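Local coordinates for methyltransferase domain-containing protein (Pyrococcus horikoshii, PDB 1VE3), which binds S-adenosylmethionine and is probably a methyltransferase that uses it as methyl donor, though its substrate is not known, at residues K41-A46 with R95-E100. Numbering follows the deposited sequence.
Sequences KVLDLA and RKLSFE. With SAM (S-adenosylmethionine), chain C.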
# COMPACT_ATOMS: atom_id res chain seq x y z
N LYS A 41 21.01 -0.73 16.70
CA LYS A 41 21.35 -1.64 15.61
C LYS A 41 20.19 -2.64 15.41
O LYS A 41 19.84 -3.39 16.32
CB LYS A 41 22.64 -2.38 15.96
CG LYS A 41 23.37 -2.97 14.78
CD LYS A 41 24.81 -3.25 15.16
CE LYS A 41 25.63 -3.70 13.96
NZ LYS A 41 27.09 -3.72 14.29
N VAL A 42 19.61 -2.64 14.21
CA VAL A 42 18.49 -3.52 13.92
C VAL A 42 18.78 -4.61 12.90
O VAL A 42 19.50 -4.39 11.92
CB VAL A 42 17.28 -2.71 13.40
CG1 VAL A 42 16.07 -3.61 13.26
CG2 VAL A 42 16.98 -1.55 14.34
N LEU A 43 18.23 -5.80 13.14
CA LEU A 43 18.39 -6.92 12.22
C LEU A 43 17.02 -7.26 11.63
O LEU A 43 16.08 -7.61 12.35
CB LEU A 43 18.95 -8.15 12.95
CG LEU A 43 18.92 -9.43 12.09
CD1 LEU A 43 19.87 -9.28 10.93
CD2 LEU A 43 19.29 -10.65 12.93
N ASP A 44 16.91 -7.15 10.31
CA ASP A 44 15.66 -7.46 9.61
C ASP A 44 15.78 -8.92 9.14
O ASP A 44 16.26 -9.19 8.04
CB ASP A 44 15.47 -6.53 8.40
CG ASP A 44 14.07 -6.61 7.82
OD1 ASP A 44 13.31 -7.51 8.21
OD2 ASP A 44 13.73 -5.76 6.96
N LEU A 45 15.35 -9.84 9.99
CA LEU A 45 15.43 -11.26 9.68
C LEU A 45 14.35 -11.67 8.68
O LEU A 45 13.15 -11.47 8.91
CB LEU A 45 15.32 -12.07 10.98
CG LEU A 45 15.82 -13.52 10.95
CD1 LEU A 45 17.22 -13.56 10.35
CD2 LEU A 45 15.83 -14.08 12.36
N ALA A 46 14.79 -12.27 7.57
CA ALA A 46 13.89 -12.66 6.49
C ALA A 46 13.30 -11.34 5.98
O ALA A 46 12.08 -11.14 5.98
CB ALA A 46 12.77 -13.59 7.02
N ARG A 95 17.82 -19.55 10.53
CA ARG A 95 17.98 -20.69 11.43
C ARG A 95 19.40 -20.80 11.97
O ARG A 95 19.63 -21.44 12.99
CB ARG A 95 17.60 -21.99 10.71
CG ARG A 95 16.13 -22.04 10.28
CD ARG A 95 15.86 -23.22 9.36
NE ARG A 95 16.75 -23.21 8.21
CZ ARG A 95 16.83 -24.16 7.29
NH1 ARG A 95 16.06 -25.25 7.37
NH2 ARG A 95 17.69 -24.04 6.28
N LYS A 96 20.36 -20.16 11.30
CA LYS A 96 21.75 -20.18 11.73
C LYS A 96 22.53 -18.98 11.21
O LYS A 96 23.15 -19.04 10.15
CB LYS A 96 22.44 -21.47 11.27
CG LYS A 96 23.86 -21.60 11.81
CD LYS A 96 23.88 -21.48 13.33
CE LYS A 96 25.30 -21.36 13.89
NZ LYS A 96 25.99 -20.12 13.43
N LEU A 97 22.48 -17.89 11.97
CA LEU A 97 23.16 -16.64 11.61
C LEU A 97 24.62 -16.67 12.00
O LEU A 97 25.00 -17.31 12.98
CB LEU A 97 22.47 -15.47 12.31
CG LEU A 97 20.96 -15.36 12.07
CD1 LEU A 97 20.37 -14.39 13.08
CD2 LEU A 97 20.70 -14.90 10.64
N SER A 98 25.44 -15.95 11.25
CA SER A 98 26.88 -15.90 11.50
C SER A 98 27.30 -14.73 12.39
O SER A 98 28.49 -14.59 12.70
CB SER A 98 27.64 -15.80 10.18
OG SER A 98 27.45 -14.53 9.59
N PHE A 99 26.35 -13.90 12.80
CA PHE A 99 26.68 -12.75 13.65
C PHE A 99 27.17 -13.21 15.02
O PHE A 99 26.86 -14.32 15.46
CB PHE A 99 25.46 -11.85 13.85
CG PHE A 99 24.90 -11.28 12.57
CD1 PHE A 99 25.69 -10.47 11.76
CD2 PHE A 99 23.60 -11.58 12.17
CE1 PHE A 99 25.18 -9.96 10.56
CE2 PHE A 99 23.09 -11.08 10.98
CZ PHE A 99 23.88 -10.27 10.17
N GLU A 100 27.94 -12.35 15.68
CA GLU A 100 28.46 -12.66 17.01
C GLU A 100 27.30 -12.54 17.98
O GLU A 100 26.24 -12.01 17.64
CB GLU A 100 29.55 -11.66 17.39
CG GLU A 100 30.70 -11.59 16.40
CD GLU A 100 31.46 -12.89 16.31
OE1 GLU A 100 32.21 -13.21 17.27
OE2 GLU A 100 31.31 -13.60 15.29
N SAM C . 9.94 -9.52 6.22
CA SAM C . 9.48 -9.54 4.80
C SAM C . 8.45 -8.44 4.59
O SAM C . 8.47 -7.80 3.53
OXT SAM C . 7.63 -8.27 5.55
CB SAM C . 8.85 -10.87 4.54
CG SAM C . 8.87 -11.25 3.14
SD SAM C . 8.10 -12.88 2.79
CE SAM C . 6.49 -12.74 3.25
C5' SAM C . 9.03 -14.06 3.77
C4' SAM C . 10.62 -14.18 3.49
O4' SAM C . 11.20 -15.18 4.39
C3' SAM C . 10.95 -14.74 2.11
O3' SAM C . 11.57 -13.49 1.53
C2' SAM C . 12.06 -15.73 2.21
O2' SAM C . 13.14 -15.79 1.33
C1' SAM C . 12.38 -15.60 3.75
N9 SAM C . 12.88 -16.85 4.33
C8 SAM C . 12.38 -18.16 4.32
N7 SAM C . 13.13 -19.01 4.97
C5 SAM C . 14.17 -18.27 5.43
C6 SAM C . 15.37 -18.56 6.22
N6 SAM C . 15.64 -19.80 6.67
N1 SAM C . 16.27 -17.52 6.53
C2 SAM C . 16.02 -16.25 6.09
N3 SAM C . 14.94 -15.87 5.35
C4 SAM C . 14.04 -16.92 5.04
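Strand 41-45 runs alongside the irregular loop 95-100, with Leu-45 CA 9.6 Å from Leu-97 CA and no hydrogen bond between the two. The strand is an inner one of the Rossmann-like methyltransferase sheet, between strands 62-67 and 104-110, in the strand order 3-2-1-4-5-7-6. The loop leads from strand 88-91 towards strand 104-110 and packs over part of one face of the sheet, beside helix 118-131. The contact is wholly apolar and largely buried. Leu-43, Leu-97 and Phe-99 point across it, while Leu-45 turns only its end in.

Leu-97 is the shared partner. Its side chain meets Leu-43 tip to tip, with CD1 3.9 Å from Leu-43 CD2. Its other methyl, CD2, reaches Leu-45 CD1 at 3.7 Å. With CG of Leu-45 anti to the backbone N (chi1 -161°) and chi2 at 50°, CD1 is the methyl that meets Leu-97. Leu-43 uses its second branch on the ring of Phe-99, which CD1 approaches obliquely. Val-64 and Val-66 also touch the Phe-99 side chain, and Phe-104 packs against its ring edge-to-face.

Leu-45 continues the apolar layer to Val-124 and Val-128 of helix 118-131. Leu-97 N is hydrogen-bonded to Glu-127 OE1 of the same helix.

Past the strand end, both segments reach the S-adenosylmethionine pocket. Arg-95 lies near the adenine amino group and forms a salt bridge with Asp-93. Ala-46 O accepts a 2.7 Å hydrogen bond from the ligand amino N. Ala-46 CB sits 3.5 Å from the ligand O4', with adenine N3 also close by.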